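Local structure of putative tRNA (Adenine(37)-N6)-methyltransferase (7BTU) at residues Trp63-Leu67 against Leu127-Pro132. The protein probably methylates threonylcarbamoyladenosine at position 37 of tRNA, with S-adenosyl-L-methionine as methyl donor. Residues are numbered along the deposited sequence.
Sequences WLLFL and LLDGTP
Residues 63-67 are the extended end of strand 61-67. Residues 127-132 contain a type II beta turn from Leu-128 to Thr-131, and Pro-132 begins strand 132-138. In the turn, Leu-128 O accepts from Thr-131 N at 3.1 Å and from Thr-131 OG1 at 2.6 Å. Gly-130 sits at phi 88°, psi 0°, where a CB would collide with the preceding carbonyl oxygen. Along the strand, Leu-64 (rotamer mt) points toward the loop, and its CD1 lies 3.9 Å from Leu-127 CD1. Leu-65 points away from the loop. Phe-66 points toward 127-132; its chi1 p rotamer goes with a ring whose face meets Leu-127 CD2. Leu-127, also mt, sets this CD2 3.5 Å from the centroid of the Phe-66 ring and 14° off the normal, a CH-pi contact. Phe-66 CB also packs 3.7 Å from Thr-131 CG2. At Leu-67 the backbones pair. The CA atoms of Leu-67 and Pro-132 are 5.7 Å apart, and Leu-67 N donates to Pro-132 O at 3.0 Å, with an N-H...O angle of 163°. Leu-67 CB lies 4.2 Å from Pro-132 CG. The hydrogen bond from Leu-67 N to Pro-132 O belongs to the antiparallel pairing of strands 61-67 and 132-138, in which Leu-65 also bonds to Leu-134. The turn thus leads into a barrel strand while Leu-127 fills the apolar space beside Leu-64 and Phe-66. The contact belongs to the closed antiparallel barrel of the N-terminal domain. Strand 61-67 runs between strands 105-116 and 132-138. Strand 15-19 borders the loop, with Ile-17 touching Leu-127 and Thr-131. At the start of 63-67, the Trp-63 ring meets Trp-63 of the second subunit edge-to-face.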
ATOM      1  N   TRP B  63      -3.700   2.875  -5.579  1.00 15.32           N
ATOM      2  CA  TRP B  63      -3.646   1.691  -4.741  1.00 12.73           C
ATOM      3  C   TRP B  63      -4.995   1.021  -4.767  1.00 16.63           C
ATOM      4  O   TRP B  63      -6.016   1.694  -4.573  1.00 16.77           O
ATOM      5  CB  TRP B  63      -3.298   2.097  -3.306  1.00 12.93           C
ATOM      6  CG  TRP B  63      -1.851   2.450  -3.056  1.00 17.61           C
ATOM      7  CD1 TRP B  63      -1.335   3.690  -2.767  1.00 15.99           C
ATOM      8  CD2 TRP B  63      -0.746   1.529  -2.983  1.00 17.24           C
ATOM      9  NE1 TRP B  63      -0.004   3.592  -2.534  1.00 18.38           N
ATOM     10  CE2 TRP B  63       0.391   2.280  -2.666  1.00 17.02           C
ATOM     11  CE3 TRP B  63      -0.628   0.115  -3.147  1.00 17.06           C
ATOM     12  CZ2 TRP B  63       1.678   1.700  -2.525  1.00 20.33           C
ATOM     13  CZ3 TRP B  63       0.628  -0.471  -2.980  1.00 15.46           C
ATOM     14  CH2 TRP B  63       1.781   0.341  -2.676  1.00 17.52           C
ATOM     15  N   LEU B  64      -5.004  -0.307  -4.945  1.00 12.90           N
ATOM     16  CA  LEU B  64      -6.203  -1.098  -4.766  1.00 13.26           C
ATOM     17  C   LEU B  64      -5.954  -2.044  -3.595  1.00 17.58           C
ATOM     18  O   LEU B  64      -4.957  -2.780  -3.587  1.00 15.59           O
ATOM     19  CB  LEU B  64      -6.567  -1.906  -6.034  1.00 13.81           C
ATOM     20  CG  LEU B  64      -6.829  -1.113  -7.341  1.00 16.89           C
ATOM     21  CD1 LEU B  64      -7.140  -2.038  -8.544  1.00 14.89           C
ATOM     22  CD2 LEU B  64      -7.920  -0.002  -7.136  1.00 14.99           C
ATOM     23  N   LEU B  65      -6.859  -2.049  -2.637  1.00 13.21           N
ATOM     24  CA  LEU B  65      -6.917  -3.105  -1.635  1.00 13.45           C
ATOM     25  C   LEU B  65      -7.952  -4.098  -2.131  1.00 18.05           C
ATOM     26  O   LEU B  65      -9.041  -3.701  -2.599  1.00 17.95           O
ATOM     27  CB  LEU B  65      -7.362  -2.591  -0.238  1.00 14.39           C
ATOM     28  CG  LEU B  65      -6.434  -1.540   0.340  1.00 19.82           C
ATOM     29  CD1 LEU B  65      -6.932  -0.979   1.674  1.00 19.75           C
ATOM     30  CD2 LEU B  65      -4.987  -2.057   0.474  1.00 15.72           C
ATOM     31  N   PHE B  66      -7.634  -5.391  -1.992  1.00 16.46           N
ATOM     32  CA  PHE B  66      -8.460  -6.416  -2.593  1.00 14.88           C
ATOM     33  C   PHE B  66      -8.414  -7.666  -1.737  1.00 15.07           C
ATOM     34  O   PHE B  66      -7.618  -7.795  -0.798  1.00 16.17           O
ATOM     35  CB  PHE B  66      -7.994  -6.702  -4.029  1.00 14.51           C
ATOM     36  CG  PHE B  66      -6.600  -7.296  -4.082  1.00 16.46           C
ATOM     37  CD1 PHE B  66      -5.471  -6.460  -4.213  1.00 18.76           C
ATOM     38  CD2 PHE B  66      -6.438  -8.669  -4.019  1.00 15.69           C
ATOM     39  CE1 PHE B  66      -4.161  -7.038  -4.245  1.00 19.88           C
ATOM     40  CE2 PHE B  66      -5.151  -9.296  -4.054  1.00 14.54           C
ATOM     41  CZ  PHE B  66      -4.012  -8.460  -4.175  1.00 21.88           C
ATOM     42  N   LEU B  67      -9.301  -8.591  -2.059  1.00 16.82           N
ATOM     43  CA  LEU B  67      -9.396  -9.838  -1.324  1.00 19.77           C
ATOM     44  C   LEU B  67      -8.697 -10.929  -2.110  1.00 23.15           C
ATOM     45  O   LEU B  67      -8.969 -11.070  -3.309  1.00 19.58           O
ATOM     46  CB  LEU B  67     -10.854 -10.223  -1.125  1.00 17.37           C
ATOM     47  CG  LEU B  67     -11.647  -9.364  -0.119  1.00 21.64           C
ATOM     48  CD1 LEU B  67     -13.065  -9.824  -0.040  1.00 26.27           C
ATOM     49  CD2 LEU B  67     -10.984  -9.456   1.245  1.00 26.02           C
ATOM     50  N   LEU B 127      -3.728  -8.308 -11.016  1.00 18.83           N
ATOM     51  CA  LEU B 127      -4.846  -8.920 -10.307  1.00 17.47           C
ATOM     52  C   LEU B 127      -5.557  -9.909 -11.198  1.00 19.25           C
ATOM     53  O   LEU B 127      -5.789  -9.627 -12.370  1.00 16.69           O
ATOM     54  CB  LEU B 127      -5.863  -7.854  -9.833  1.00 19.32           C
ATOM     55  CG  LEU B 127      -5.259  -6.867  -8.829  1.00 22.94           C
ATOM     56  CD1 LEU B 127      -6.276  -5.816  -8.464  1.00 19.84           C
ATOM     57  CD2 LEU B 127      -4.803  -7.610  -7.580  1.00 20.83           C
ATOM     58  N   LEU B 128      -5.999 -11.009 -10.608  1.00 16.22           N
ATOM     59  CA  LEU B 128      -6.754 -12.011 -11.347  1.00 19.31           C
ATOM     60  C   LEU B 128      -8.124 -11.492 -11.742  1.00 17.21           C
ATOM     61  O   LEU B 128      -8.749 -10.694 -11.024  1.00 17.56           O
ATOM     62  CB  LEU B 128      -6.931 -13.277 -10.485  1.00 18.31           C
ATOM     63  CG  LEU B 128      -5.625 -14.052 -10.279  1.00 20.16           C
ATOM     64  CD1 LEU B 128      -5.802 -15.112  -9.139  1.00 23.45           C
ATOM     65  CD2 LEU B 128      -5.169 -14.794 -11.591  1.00 22.04           C
ATOM     66  N   ASP B 129      -8.596 -11.972 -12.898  1.00 18.07           N
ATOM     67  CA  ASP B 129      -9.961 -11.721 -13.339  1.00 16.05           C
ATOM     68  C   ASP B 129     -10.912 -12.142 -12.221  1.00 18.41           C
ATOM     69  O   ASP B 129     -10.750 -13.217 -11.623  1.00 14.79           O
ATOM     70  CB  ASP B 129     -10.282 -12.528 -14.601  1.00 20.40           C
ATOM     71  CG  ASP B 129     -11.591 -12.119 -15.215  1.00 22.62           C
ATOM     72  OD1 ASP B 129     -11.779 -10.948 -15.605  1.00 20.55           O
ATOM     73  OD2 ASP B 129     -12.480 -12.949 -15.219  1.00 22.52           O
ATOM     74  N   GLY B 130     -11.905 -11.293 -11.934  1.00 15.12           N
ATOM     75  CA  GLY B 130     -12.860 -11.598 -10.864  1.00 18.22           C
ATOM     76  C   GLY B 130     -12.460 -11.146  -9.471  1.00 18.03           C
ATOM     77  O   GLY B 130     -13.232 -11.371  -8.513  1.00 18.35           O
ATOM     78  N   THR B 131     -11.286 -10.518  -9.309  1.00 14.39           N
ATOM     79  CA  THR B 131     -10.814 -10.161  -7.988  1.00 16.80           C
ATOM     80  C   THR B 131     -11.764  -9.147  -7.341  1.00 13.99           C
ATOM     81  O   THR B 131     -12.034  -8.105  -7.957  1.00 13.04           O
ATOM     82  CB  THR B 131      -9.416  -9.577  -8.068  1.00 18.75           C
ATOM     83  OG1 THR B 131      -8.469 -10.616  -8.460  1.00 16.85           O
ATOM     84  CG2 THR B 131      -9.068  -9.036  -6.636  1.00 18.90           C
ATOM     85  N   PRO B 132     -12.247  -9.382  -6.109  1.00 16.99           N
ATOM     86  CA  PRO B 132     -13.069  -8.351  -5.425  1.00 15.63           C
ATOM     87  C   PRO B 132     -12.168  -7.252  -4.873  1.00 15.54           C
ATOM     88  O   PRO B 132     -11.177  -7.531  -4.198  1.00 17.95           O
ATOM     89  CB  PRO B 132     -13.762  -9.112  -4.277  1.00 18.21           C
ATOM     90  CG  PRO B 132     -13.436 -10.603  -4.476  1.00 18.53           C
ATOM     91  CD  PRO B 132     -12.127 -10.613  -5.292  1.00 16.72           C
TER